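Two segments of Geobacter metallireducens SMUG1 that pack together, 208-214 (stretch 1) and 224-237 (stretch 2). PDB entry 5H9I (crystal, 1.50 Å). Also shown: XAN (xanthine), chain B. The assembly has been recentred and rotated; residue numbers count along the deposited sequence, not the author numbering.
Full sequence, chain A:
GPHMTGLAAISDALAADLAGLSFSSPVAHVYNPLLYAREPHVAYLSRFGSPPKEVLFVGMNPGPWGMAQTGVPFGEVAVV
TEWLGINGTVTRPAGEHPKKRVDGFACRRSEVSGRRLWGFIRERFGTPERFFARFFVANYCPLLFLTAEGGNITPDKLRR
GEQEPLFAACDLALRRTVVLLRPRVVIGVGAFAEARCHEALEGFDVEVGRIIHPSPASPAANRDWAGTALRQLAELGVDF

Stretch 1, residues 208-214: VGRIIHP
Stretch 2 (224-237) DWAGTALRQLAELG

Where a strand runs out into a loop, side chains of a packed helix can bond the main-chain N-H and C=O groups. The packing of residues 208-214 on 224-237 in Geobacter metallireducens SMUG1 is a compact example. Residues 208-211 form the end of an extended strand, with phi between -142° and -117°; Ile212 (-55/144) and His213 (-79/141) continue as an open loop, and Pro214 turns at -77/-5. In the second stretch, Asp224 (-164/75) sits at a kink, where the N atoms of Ala226 and Gly227 make no bond to the turn before; from Trp225 through Glu235 phi/psi stay near -64/-40. Strand and helix run nearly antiparallel, at 163°, and their axes approach to 8.1 Å. The register is set by three CA-CA pairs: Gly209 with Leu236 at 6.9 Å, Ile211 with Ala229 at 5.5 Å, and Pro214 with Trp225 at 6.1 Å. Together the stretches bury 529 Å².

Two hydrogen bonds, both to the main chain of Ile212, tie the stretches together in this register. Gln232 (chi1 m, chi2 t, chi3 -53°) directs its amide oxygen at the strand end, and Ile212 N donates to Gln232 OE1 at 2.8 Å and 162°. Trp225 (chi1 t, chi2 73°), about two helical turns earlier on the same face, donates from NE1 to Ile212 O at 2.8 Å and an almost linear 175°. One peptide unit's donor and the next one's acceptor are thus satisfied by side chains seven residues apart on the helix.

Apolar contacts fill the space around these bonds. Ile211 (chi1 p, chi2 t) places CG2 3.8 Å from Leu233 CD2 (Leu233 m, t), while its CD1 lies 4.1 Å from Trp225 CZ2 and 4.4 Å from Ala229 CB. Ile212 (t, t) points toward the helix; its CG2 sits 3.6 Å from Trp225 CD1 and 3.7 Å from Thr228 CG2 (chi1 m). Pro214, its ring C-gamma endo, lies over one face of the indole: CB is 3.7 Å from the centroid of the five-membered ring of Trp225 and 13° off its normal, a CH-pi contact in which polarized C-H groups meet the pi cloud.

At the other end, close approach depends on a missing side chain. Gly209 CA is 3.9 Å from Leu236 CD2 (chi1 -90°, chi2 p), and a CB on Gly209 would lie only 2.5 Å from that methyl. Nearby, Arg210, extended through chi1 and chi2 (t, t) and then turned by chi3 p and chi4 88°, brings NH2 to 3.3 Å from Gln232 NE2, which lies over a face of the guanidinium; both are donors, so this is contact without a hydrogen bond.

At the kink, Asp224 OD1 accepts from Gly227 N at 2.9 Å; after the helix, Gly237 (85/19) closes a Schellman motif, with Gly237 N to Ala234 O at 3.0 Å. On the strand side, His213 (chi1 t, chi2 -73°) points away from the helix, and its NE2 donates to xanthine N7 at 3.0 Å.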

# COMPACT_ATOMS: atom_id res chain seq x y z
N VAL A 208 5.21 14.27 8.77
CA VAL A 208 5.61 13.05 8.15
C VAL A 208 6.67 12.36 9.00
O VAL A 208 7.66 13.00 9.44
CB VAL A 208 6.13 13.22 6.74
CG1 VAL A 208 6.74 11.93 6.17
CG2 VAL A 208 5.08 13.84 5.85
N GLY A 209 6.50 11.06 9.23
CA GLY A 209 7.40 10.23 9.98
C GLY A 209 7.48 8.84 9.34
O GLY A 209 7.07 8.60 8.19
N ARG A 210 8.16 7.96 10.05
CA ARG A 210 8.54 6.65 9.55
C ARG A 210 8.35 5.64 10.67
O ARG A 210 8.63 5.94 11.76
CB ARG A 210 10.04 6.64 9.13
CG ARG A 210 10.56 5.26 8.71
CD ARG A 210 12.07 5.06 8.41
NE ARG A 210 13.01 5.20 9.55
CZ ARG A 210 13.44 4.27 10.44
NH1 ARG A 210 14.32 4.67 11.35
NH2 ARG A 210 13.09 2.95 10.49
N ILE A 211 7.89 4.45 10.33
CA ILE A 211 8.13 3.31 11.15
C ILE A 211 8.97 2.25 10.40
O ILE A 211 9.00 2.20 9.15
CB ILE A 211 6.83 2.64 11.65
CG1 ILE A 211 5.99 2.11 10.54
CG2 ILE A 211 6.14 3.58 12.69
CD1 ILE A 211 4.84 1.21 11.02
N ILE A 212 9.62 1.41 11.18
CA ILE A 212 10.38 0.29 10.60
C ILE A 212 9.41 -0.52 9.70
O ILE A 212 8.27 -0.81 10.09
CB ILE A 212 10.98 -0.54 11.75
CG1 ILE A 212 11.77 -1.67 11.24
CG2 ILE A 212 9.95 -0.89 12.77
CD1 ILE A 212 12.60 -2.29 12.43
N HIS A 213 9.96 -1.02 8.61
CA HIS A 213 9.20 -1.92 7.76
C HIS A 213 9.19 -3.32 8.37
O HIS A 213 10.19 -3.77 8.94
CB HIS A 213 9.84 -1.95 6.40
CG HIS A 213 9.02 -2.61 5.36
ND1 HIS A 213 8.85 -3.97 5.32
CD2 HIS A 213 8.28 -2.09 4.36
CE1 HIS A 213 8.05 -4.27 4.31
NE2 HIS A 213 7.74 -3.16 3.70
N PRO A 214 8.07 -4.02 8.28
CA PRO A 214 7.91 -5.32 8.96
C PRO A 214 8.61 -6.51 8.27
O PRO A 214 8.49 -7.58 8.88
CB PRO A 214 6.36 -5.49 9.02
CG PRO A 214 5.85 -4.76 7.83
CD PRO A 214 6.73 -3.54 7.79
N ASP A 224 11.58 -7.87 17.28
CA ASP A 224 10.41 -7.28 17.93
C ASP A 224 9.91 -6.11 17.05
O ASP A 224 10.10 -4.93 17.37
CB ASP A 224 10.79 -6.70 19.29
CG ASP A 224 9.55 -6.22 20.07
OD1 ASP A 224 8.41 -6.53 19.64
OD2 ASP A 224 9.78 -5.58 21.09
N TRP A 225 9.24 -6.49 15.92
CA TRP A 225 8.73 -5.42 15.03
C TRP A 225 7.71 -4.52 15.78
O TRP A 225 7.85 -3.30 15.75
CB TRP A 225 8.17 -5.99 13.73
CG TRP A 225 7.65 -4.93 12.89
CD1 TRP A 225 8.35 -4.02 12.19
CD2 TRP A 225 6.29 -4.56 12.79
NE1 TRP A 225 7.50 -3.09 11.61
CE2 TRP A 225 6.25 -3.38 11.96
CE3 TRP A 225 5.11 -5.08 13.24
CZ2 TRP A 225 5.06 -2.79 11.62
CZ3 TRP A 225 3.99 -4.46 12.97
CH2 TRP A 225 3.94 -3.35 12.14
N ALA A 226 6.83 -5.15 16.47
CA ALA A 226 5.71 -4.42 17.08
C ALA A 226 6.21 -3.49 18.14
O ALA A 226 5.85 -2.30 18.18
CB ALA A 226 4.71 -5.45 17.65
N GLY A 227 7.15 -3.97 19.02
CA GLY A 227 7.70 -3.06 20.00
C GLY A 227 8.50 -1.93 19.51
O GLY A 227 8.48 -0.81 19.97
N THR A 228 9.18 -2.14 18.38
CA THR A 228 9.93 -1.15 17.75
C THR A 228 9.02 -0.07 17.13
O THR A 228 9.20 1.12 17.28
CB THR A 228 10.85 -1.74 16.65
OG1 THR A 228 11.77 -2.71 17.26
CG2 THR A 228 11.65 -0.69 16.03
N ALA A 229 8.04 -0.54 16.39
CA ALA A 229 7.13 0.39 15.76
C ALA A 229 6.34 1.17 16.78
O ALA A 229 6.04 2.34 16.60
CB ALA A 229 6.14 -0.41 14.86
N LEU A 230 6.05 0.49 17.85
CA LEU A 230 5.26 1.14 18.92
C LEU A 230 6.06 2.25 19.55
O LEU A 230 5.54 3.40 19.75
CB LEU A 230 4.64 0.04 19.83
CG LEU A 230 3.79 0.41 20.94
CD1 LEU A 230 2.52 0.95 20.24
CD2 LEU A 230 3.52 -0.78 21.86
N ARG A 231 7.36 2.06 19.78
CA ARG A 231 8.26 3.12 20.16
C ARG A 231 8.39 4.30 19.22
O ARG A 231 8.30 5.46 19.59
CB ARG A 231 9.70 2.57 20.48
CG ARG A 231 10.77 3.66 20.61
CD ARG A 231 12.13 3.16 21.14
NE ARG A 231 12.77 2.25 20.19
CZ ARG A 231 13.26 2.62 19.01
NH1 ARG A 231 13.21 3.90 18.63
NH2 ARG A 231 13.84 1.71 18.23
N GLN A 232 8.52 4.03 17.89
CA GLN A 232 8.59 5.01 16.94
C GLN A 232 7.36 5.86 16.88
O GLN A 232 7.36 7.06 16.72
CB GLN A 232 8.89 4.46 15.54
CG GLN A 232 10.30 3.84 15.50
CD GLN A 232 10.55 3.11 14.20
OE1 GLN A 232 9.76 2.29 13.83
NE2 GLN A 232 11.57 3.48 13.42
N LEU A 233 6.19 5.19 16.92
CA LEU A 233 4.97 5.97 16.99
C LEU A 233 4.83 6.89 18.17
O LEU A 233 4.33 7.97 18.03
CB LEU A 233 3.77 5.00 16.91
CG LEU A 233 3.58 4.24 15.55
CD1 LEU A 233 2.72 3.00 15.73
CD2 LEU A 233 3.13 5.15 14.43
N ALA A 234 5.22 6.41 19.32
CA ALA A 234 5.18 7.23 20.50
C ALA A 234 6.09 8.43 20.36
O ALA A 234 5.70 9.55 20.72
CB ALA A 234 5.57 6.36 21.68
N GLU A 235 7.26 8.24 19.77
CA GLU A 235 8.18 9.36 19.52
C GLU A 235 7.64 10.35 18.54
O GLU A 235 7.89 11.52 18.69
CB GLU A 235 9.52 8.91 18.94
CG GLU A 235 10.31 8.02 19.76
CD GLU A 235 11.47 7.43 18.94
OE1 GLU A 235 11.71 7.87 17.77
OE2 GLU A 235 12.09 6.49 19.47
N LEU A 236 6.76 9.96 17.61
CA LEU A 236 6.03 10.77 16.73
C LEU A 236 4.77 11.45 17.33
O LEU A 236 4.06 12.19 16.64
CB LEU A 236 5.53 10.01 15.47
CG LEU A 236 6.35 9.90 14.18
CD1 LEU A 236 7.73 9.42 14.52
CD2 LEU A 236 5.72 8.89 13.25
N GLY A 237 4.37 11.06 18.53
CA GLY A 237 3.09 11.59 19.07
C GLY A 237 1.85 10.89 18.67
O GLY A 237 0.81 11.42 18.77
N9 XAN B . 4.35 -6.00 1.72
C4 XAN B . 3.74 -4.91 1.33
N3 XAN B . 2.50 -4.61 0.96
C2 XAN B . 2.21 -3.44 0.62
O2 XAN B . 1.09 -3.21 0.24
N1 XAN B . 3.09 -2.43 0.66
C6 XAN B . 4.33 -2.58 1.02
O6 XAN B . 5.16 -1.67 1.01
C5 XAN B . 4.73 -3.87 1.35
N7 XAN B . 5.88 -4.40 1.74
C8 XAN B . 5.65 -5.68 1.98